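PDB 6UXC: CT253 from Chlamydia trachomatis serovar L2, which is a probable lipoprotein of unknown function that carries a sodium ion in the crystal. Local coordinates for residues F45-E48 and I49-L53; F174-I177 and V178-E182. One frame throughout, in Å; residues are numbered along the deposited sequence.

Interaction 1: F45-E48 and I49-L53; sequences FSEE and ISRRL. With NA (sodium ion), chain C.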
ATOM      1  N   PHE A  45      -1.115  -6.739   1.892  1.00 25.89           N
ATOM      2  CA  PHE A  45      -0.531  -5.416   1.684  1.00 24.92           C
ATOM      3  C   PHE A  45      -1.272  -4.363   2.502  1.00 25.08           C
ATOM      4  O   PHE A  45      -0.650  -3.459   3.062  1.00 26.42           O
ATOM      5  CB  PHE A  45      -0.544  -5.041   0.204  1.00 28.34           C
ATOM      6  CG  PHE A  45       0.627  -5.613  -0.596  1.00 25.86           C
ATOM      7  CD1 PHE A  45       0.960  -6.958  -0.514  1.00 24.87           C
ATOM      8  CD2 PHE A  45       1.363  -4.793  -1.418  1.00 27.76           C
ATOM      9  CE1 PHE A  45       2.037  -7.471  -1.272  1.00 28.30           C
ATOM     10  CE2 PHE A  45       2.440  -5.278  -2.161  1.00 29.93           C
ATOM     11  CZ  PHE A  45       2.752  -6.640  -2.102  1.00 32.55           C
ATOM     12  N   SER A  46      -2.602  -4.429   2.547  1.00 25.65           N
ATOM     13  CA  SER A  46      -3.340  -3.444   3.336  1.00 24.13           C
ATOM     14  C   SER A  46      -2.934  -3.486   4.798  1.00 26.42           C
ATOM     15  O   SER A  46      -2.712  -2.442   5.431  1.00 25.53           O
ATOM     16  CB  SER A  46      -4.840  -3.688   3.216  1.00 26.28           C
ATOM     17  OG  SER A  46      -5.307  -3.442   1.906  1.00 26.95           O
ATOM     18  N   GLU A  47      -2.871  -4.684   5.365  1.00 26.10           N
ATOM     19  CA  GLU A  47      -2.558  -4.798   6.778  1.00 29.70           C
ATOM     20  C   GLU A  47      -1.126  -4.364   7.061  1.00 26.69           C
ATOM     21  O   GLU A  47      -0.862  -3.650   8.036  1.00 25.71           O
ATOM     22  CB  GLU A  47      -2.768  -6.225   7.261  1.00 27.14           C
ATOM     23  CG  GLU A  47      -2.406  -6.328   8.738  1.00 34.52           C
ATOM     24  CD  GLU A  47      -2.791  -7.645   9.355  1.00 41.72           C
ATOM     25  OE1 GLU A  47      -2.012  -8.159  10.175  1.00 36.01           O
ATOM     26  OE2 GLU A  47      -3.863  -8.171   9.000  1.00 36.34           O
ATOM     27  N   GLU A  48      -0.179  -4.806   6.227  1.00 29.23           N
ATOM     28  CA  GLU A  48       1.220  -4.533   6.513  1.00 30.35           C
ATOM     29  C   GLU A  48       1.544  -3.052   6.343  1.00 24.07           C
ATOM     30  O   GLU A  48       2.330  -2.494   7.119  1.00 26.78           O
ATOM     31  CB  GLU A  48       2.111  -5.399   5.618  1.00 29.60           C
ATOM     32  CG  GLU A  48       2.071  -6.901   5.954  1.00 30.56           C
ATOM     33  CD  GLU A  48       2.689  -7.229   7.313  1.00 41.50           C
ATOM     34  OE1 GLU A  48       3.563  -6.462   7.787  1.00 39.02           O
ATOM     35  OE2 GLU A  48       2.310  -8.254   7.913  1.00 38.62           O
ATOM     36  N   ILE A  49       0.946  -2.399   5.351  1.00 24.87           N
ATOM     37  CA  ILE A  49       1.150  -0.961   5.221  1.00 26.27           C
ATOM     38  C   ILE A  49       0.434  -0.237   6.344  1.00 26.07           C
ATOM     39  O   ILE A  49       0.983   0.691   6.949  1.00 25.97           O
ATOM     40  CB  ILE A  49       0.699  -0.460   3.837  1.00 24.51           C
ATOM     41  CG1 ILE A  49       1.576  -1.090   2.762  1.00 27.08           C
ATOM     42  CG2 ILE A  49       0.771   1.051   3.790  1.00 28.80           C
ATOM     43  CD1 ILE A  49       0.948  -1.035   1.365  1.00 27.47           C
ATOM     44  N   SER A  50      -0.780  -0.666   6.665  1.00 26.30           N
ATOM     45  CA  SER A  50      -1.506  -0.022   7.757  1.00 24.07           C
ATOM     46  C   SER A  50      -0.747  -0.144   9.066  1.00 25.78           C
ATOM     47  O   SER A  50      -0.626   0.831   9.813  1.00 26.85           O
ATOM     48  CB  SER A  50      -2.919  -0.614   7.874  1.00 27.53           C
ATOM     49  OG  SER A  50      -3.614  -0.079   9.028  1.00 30.70           O
ATOM     50  N   ARG A  51      -0.210  -1.331   9.370  1.00 26.96           N
ATOM     51  CA  ARG A  51       0.537  -1.480  10.610  1.00 24.86           C
ATOM     52  C   ARG A  51       1.721  -0.512  10.664  1.00 29.08           C
ATOM     53  O   ARG A  51       2.061   0.025  11.723  1.00 30.05           O
ATOM     54  CB  ARG A  51       1.034  -2.918  10.782  1.00 29.46           C
ATOM     55  CG  ARG A  51      -0.029  -3.890  11.234  1.00 33.18           C
ATOM     56  CD  ARG A  51       0.521  -5.311  11.302  1.00 39.86           C
ATOM     57  NE  ARG A  51      -0.495  -6.275  11.693  1.00 33.19           N
ATOM     58  CZ  ARG A  51      -0.795  -6.579  12.952  1.00 37.96           C
ATOM     59  NH1 ARG A  51      -0.172  -5.995  13.955  1.00 40.99           N
ATOM     60  NH2 ARG A  51      -1.726  -7.480  13.205  1.00 38.97           N
ATOM     61  N   ARG A  52       2.380  -0.300   9.532  1.00 26.34           N
ATOM     62  CA  ARG A  52       3.546   0.577   9.511  1.00 28.53           C
ATOM     63  C   ARG A  52       3.180   2.053   9.568  1.00 27.49           C
ATOM     64  O   ARG A  52       3.959   2.856  10.108  1.00 30.50           O
ATOM     65  CB  ARG A  52       4.377   0.264   8.268  1.00 30.87           C
ATOM     66  CG  ARG A  52       5.160  -1.049   8.399  1.00 35.13           C
ATOM     67  CD  ARG A  52       5.845  -1.425   7.090  1.00 36.51           C
ATOM     68  NE  ARG A  52       6.707  -2.597   7.246  1.00 39.25           N
ATOM     69  CZ  ARG A  52       6.268  -3.852   7.276  1.00 45.36           C
ATOM     70  NH1 ARG A  52       4.962  -4.117   7.167  1.00 35.89           N
ATOM     71  NH2 ARG A  52       7.133  -4.848   7.429  1.00 71.22           N
ATOM     72  N   LEU A  53       2.048   2.441   8.982  1.00 28.38           N
ATOM     73  CA  LEU A  53       1.613   3.825   9.130  1.00 24.74           C
ATOM     74  C   LEU A  53       1.191   4.072  10.563  1.00 25.57           C
ATOM     75  O   LEU A  53       1.447   5.150  11.120  1.00 27.13           O
ATOM     76  CB  LEU A  53       0.469   4.119   8.164  1.00 23.50           C
ATOM     77  CG  LEU A  53       0.771   4.019   6.676  1.00 25.01           C
ATOM     78  CD1 LEU A  53      -0.535   4.186   5.881  1.00 25.92           C
ATOM     79  CD2 LEU A  53       1.743   5.080   6.275  1.00 28.15           C
TER
HETATM   80 NA    NA C 301       1.355   6.409  13.246  1.00 28.28          NA
HETATM   81  O   HOH W   1      -1.153   6.253  13.946  1.00 25.32           O
HETATM   82  O   HOH W   2       0.917   7.189  15.624  1.00 30.65           O
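Glu47 meets the edge of the Arg51 guanidinium, and Glu48 the edge of the Arg52 guanidinium. Arg51 presents two nitrogens to one oxygen. Its NE lies 2.9 Å from Glu47 OE1, and its NH2 lies 3.1 Å from the same Glu47 OE1. Both come from one face of the carboxylate, whose plane is turned 47° from the guanidinium. Glu47 reaches this position because its CG is anti to the backbone N (chi1 179°) and the chain runs on extended, alongside Arg51. The other oxygen, Glu47 OE2, forms a salt bridge with Arg157.

The second pair is set differently. Glu48 bends at chi2 (-67°), and its OE1 offers the anti lone pair to Arg52 NH1 at 2.8 Å. Arg52 NH1 also donates to Glu48 O at 3.1 Å. Glu48 O takes the backbone N of Arg52 as well, from the opposite face of its carbonyl plane. Arg52 NH1 thus ties side chain and backbone of Glu48 together. Trp156 NE1 is hydrogen-bonded to Glu48 OE2.

Sodium is bound by Leu53 O at 2.5 Å, two waters and the carbonyl oxygens of His54, Ser56 and Leu59. Glu47-Arg51 and Glu48-Arg52 are successive i to i+4 salt bridges on helix 41-55, whose C-terminal end supplies two of the carbonyl ligands of the sodium site.

Interaction 2: F174-I177 and V178-E182; sequences FREI and VARVE
Glu176 and Arg180 meet through unlike torsions. Glu176 has CG anti to its main-chain nitrogen (chi1 -174°) and stays extended. Arg180 has CG anti to the carbonyl carbon, then bends at chi2 (-67°) and again at chi3. The two side chains end up side by side, pointing the same way. Glu176 OE1 and Arg180 NH1 form a salt bridge at 3.1 Å. The carboxylate stands almost square to the guanidinium, with 88° between their planes. The acid approaches the guanidinium obliquely. The aliphatic part of Arg180 also packs close to the backbone, with Arg180 CG 3.2 Å from Glu176 O.

This is an i to i+4 salt bridge on helix 165-184, which lies against the mixed beta sheet. Arg180 NE makes a second salt bridge, to Glu136 on strand 131-143. Arg180 therefore ties the helix to the sheet while it pairs with Glu176.

Ile177 and Val181 form the apolar side facing the sheet, where both touch Val120 of strand 113-124. Their own methyls are loosely apposed, with Ile177 CG2 4.5 Å from Val181 CG2. Val181 CG2 comes nearer to the carbonyl, 3.2 Å from Ile177 O. Val181 N is hydrogen-bonded to Ile177 O at 3.0 Å, and Val178 N to Phe174 O at 3.1 Å. Glu182, one turn after Val178, has OE2 hydrogen-bonded to Ser56 OG.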
ATOM      1  N   PHE A 174       7.370  -2.809   1.577  1.00 30.21           N
ATOM      2  CA  PHE A 174       6.523  -2.112   2.543  1.00 26.98           C
ATOM      3  C   PHE A 174       7.315  -1.004   3.226  1.00 30.86           C
ATOM      4  O   PHE A 174       6.799   0.096   3.444  1.00 29.48           O
ATOM      5  CB  PHE A 174       5.984  -3.059   3.612  1.00 29.81           C
ATOM      6  CG  PHE A 174       5.145  -4.179   3.087  1.00 26.30           C
ATOM      7  CD1 PHE A 174       4.321  -4.019   2.004  1.00 27.04           C
ATOM      8  CD2 PHE A 174       5.168  -5.405   3.723  1.00 29.43           C
ATOM      9  CE1 PHE A 174       3.550  -5.067   1.538  1.00 27.40           C
ATOM     10  CE2 PHE A 174       4.379  -6.455   3.260  1.00 30.48           C
ATOM     11  CZ  PHE A 174       3.585  -6.278   2.179  1.00 30.34           C
ATOM     12  N   ARG A 175       8.574  -1.287   3.569  1.00 29.21           N
ATOM     13  CA  ARG A 175       9.408  -0.271   4.199  1.00 32.36           C
ATOM     14  C   ARG A 175       9.575   0.941   3.294  1.00 34.53           C
ATOM     15  O   ARG A 175       9.455   2.082   3.757  1.00 32.23           O
ATOM     16  CB  ARG A 175      10.771  -0.852   4.538  1.00 38.08           C
ATOM     17  CG  ARG A 175      10.785  -1.823   5.686  1.00 72.44           C
ATOM     18  CD  ARG A 175      12.188  -2.368   5.792  1.00 89.45           C
ATOM     19  NE  ARG A 175      12.336  -3.407   6.799  1.00 96.34           N
ATOM     20  CZ  ARG A 175      13.109  -4.479   6.654  1.00105.62           C
ATOM     21  NH1 ARG A 175      13.787  -4.678   5.529  1.00101.22           N
ATOM     22  NH2 ARG A 175      13.189  -5.366   7.633  1.00121.84           N
ATOM     23  N   GLU A 176       9.794   0.714   1.995  1.00 30.74           N
ATOM     24  CA  GLU A 176       9.993   1.828   1.072  1.00 35.22           C
ATOM     25  C   GLU A 176       8.710   2.617   0.877  1.00 32.09           C
ATOM     26  O   GLU A 176       8.741   3.852   0.774  1.00 34.35           O
ATOM     27  CB  GLU A 176      10.505   1.354  -0.292  1.00 34.46           C
ATOM     28  CG  GLU A 176      10.858   2.546  -1.214  1.00 35.46           C
ATOM     29  CD  GLU A 176      11.553   2.165  -2.534  1.00 40.76           C
ATOM     30  OE1 GLU A 176      12.514   2.870  -2.918  1.00 47.65           O
ATOM     31  OE2 GLU A 176      11.142   1.208  -3.198  1.00 46.37           O
ATOM     32  N   ILE A 177       7.576   1.923   0.794  1.00 26.00           N
ATOM     33  CA  ILE A 177       6.307   2.609   0.596  1.00 27.70           C
ATOM     34  C   ILE A 177       6.082   3.600   1.732  1.00 30.55           C
ATOM     35  O   ILE A 177       5.755   4.772   1.514  1.00 31.95           O
ATOM     36  CB  ILE A 177       5.158   1.593   0.497  1.00 27.75           C
ATOM     37  CG1 ILE A 177       5.201   0.840  -0.843  1.00 25.93           C
ATOM     38  CG2 ILE A 177       3.845   2.294   0.679  1.00 29.02           C
ATOM     39  CD1 ILE A 177       4.321  -0.404  -0.848  1.00 29.05           C
ATOM     40  N   VAL A 178       6.256   3.137   2.969  1.00 28.91           N
ATOM     41  CA  VAL A 178       5.951   4.006   4.096  1.00 26.89           C
ATOM     42  C   VAL A 178       6.990   5.111   4.224  1.00 29.00           C
ATOM     43  O   VAL A 178       6.638   6.242   4.572  1.00 31.62           O
ATOM     44  CB  VAL A 178       5.812   3.185   5.382  1.00 27.99           C
ATOM     45  CG1 VAL A 178       5.719   4.095   6.587  1.00 31.05           C
ATOM     46  CG2 VAL A 178       4.568   2.317   5.309  1.00 31.42           C
ATOM     47  N   ALA A 179       8.257   4.841   3.895  1.00 29.51           N
ATOM     48  CA  ALA A 179       9.265   5.897   3.959  1.00 31.25           C
ATOM     49  C   ALA A 179       8.935   7.023   2.991  1.00 31.20           C
ATOM     50  O   ALA A 179       9.099   8.207   3.327  1.00 35.13           O
ATOM     51  CB  ALA A 179      10.659   5.338   3.648  1.00 35.24           C
ATOM     52  N   ARG A 180       8.463   6.668   1.783  1.00 31.18           N
ATOM     53  CA  ARG A 180       8.087   7.673   0.797  1.00 30.89           C
ATOM     54  C   ARG A 180       6.853   8.449   1.236  1.00 27.20           C
ATOM     55  O   ARG A 180       6.809   9.680   1.093  1.00 35.04           O
ATOM     56  CB  ARG A 180       7.826   7.008  -0.551  1.00 30.59           C
ATOM     57  CG  ARG A 180       9.080   6.425  -1.170  1.00 33.01           C
ATOM     58  CD  ARG A 180      10.073   7.519  -1.560  1.00 48.68           C
ATOM     59  NE  ARG A 180      10.666   7.200  -2.849  1.00 66.65           N
ATOM     60  CZ  ARG A 180      11.700   6.384  -3.018  1.00 78.42           C
ATOM     61  NH1 ARG A 180      12.278   5.808  -1.970  1.00 75.46           N
ATOM     62  NH2 ARG A 180      12.158   6.151  -4.242  1.00 81.76           N
ATOM     63  N   VAL A 181       5.844   7.753   1.757  1.00 28.06           N
ATOM     64  CA  VAL A 181       4.651   8.445   2.233  1.00 28.66           C
ATOM     65  C   VAL A 181       5.034   9.431   3.327  1.00 29.52           C
ATOM     66  O   VAL A 181       4.575  10.581   3.339  1.00 31.45           O
ATOM     67  CB  VAL A 181       3.604   7.438   2.723  1.00 29.41           C
ATOM     68  CG1 VAL A 181       2.432   8.181   3.405  1.00 29.08           C
ATOM     69  CG2 VAL A 181       3.093   6.619   1.528  1.00 29.38           C
ATOM     70  N   GLU A 182       5.857   8.985   4.279  1.00 29.01           N
ATOM     71  CA  GLU A 182       6.303   9.871   5.352  1.00 30.19           C
ATOM     72  C   GLU A 182       7.000  11.096   4.804  1.00 34.50           C
ATOM     73  O   GLU A 182       6.776  12.229   5.272  1.00 35.51           O
ATOM     74  CB  GLU A 182       7.259   9.125   6.276  1.00 30.96           C
ATOM     75  CG  GLU A 182       6.607   8.091   7.124  1.00 34.35           C
ATOM     76  CD  GLU A 182       7.598   7.404   8.031  1.00 43.17           C
ATOM     77  OE1 GLU A 182       8.789   7.303   7.657  1.00 42.54           O
ATOM     78  OE2 GLU A 182       7.194   6.958   9.119  1.00 43.78           O
TER

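In the fold
Both interactions are local, each within one helix, and their centres lie about 10 Å apart. Interaction 1 belongs to helix 41-55 and interaction 2 to helix 165-184, and the two helices pack together. Phe174 is the main bridge. Its ring meets Phe45 edge-to-face and packs against Glu48, with Glu48 CB 3.4 Å from Phe174 CE2. Val178 packs on Arg52. Larger apolar side chains, such as Phe45 and Ile49 in one and Ile177, Val178 and Val181 in the other, are buried. The Glu48-Arg52 pair borders the interface between the helices; Arg51, of the Glu47-Arg51 pair, is exposed. Interaction 1 contains one sodium ligand, Leu53, and its pairs gain Arg157 and Trp156. The single pair of interaction 2 joins the sheet through Arg180.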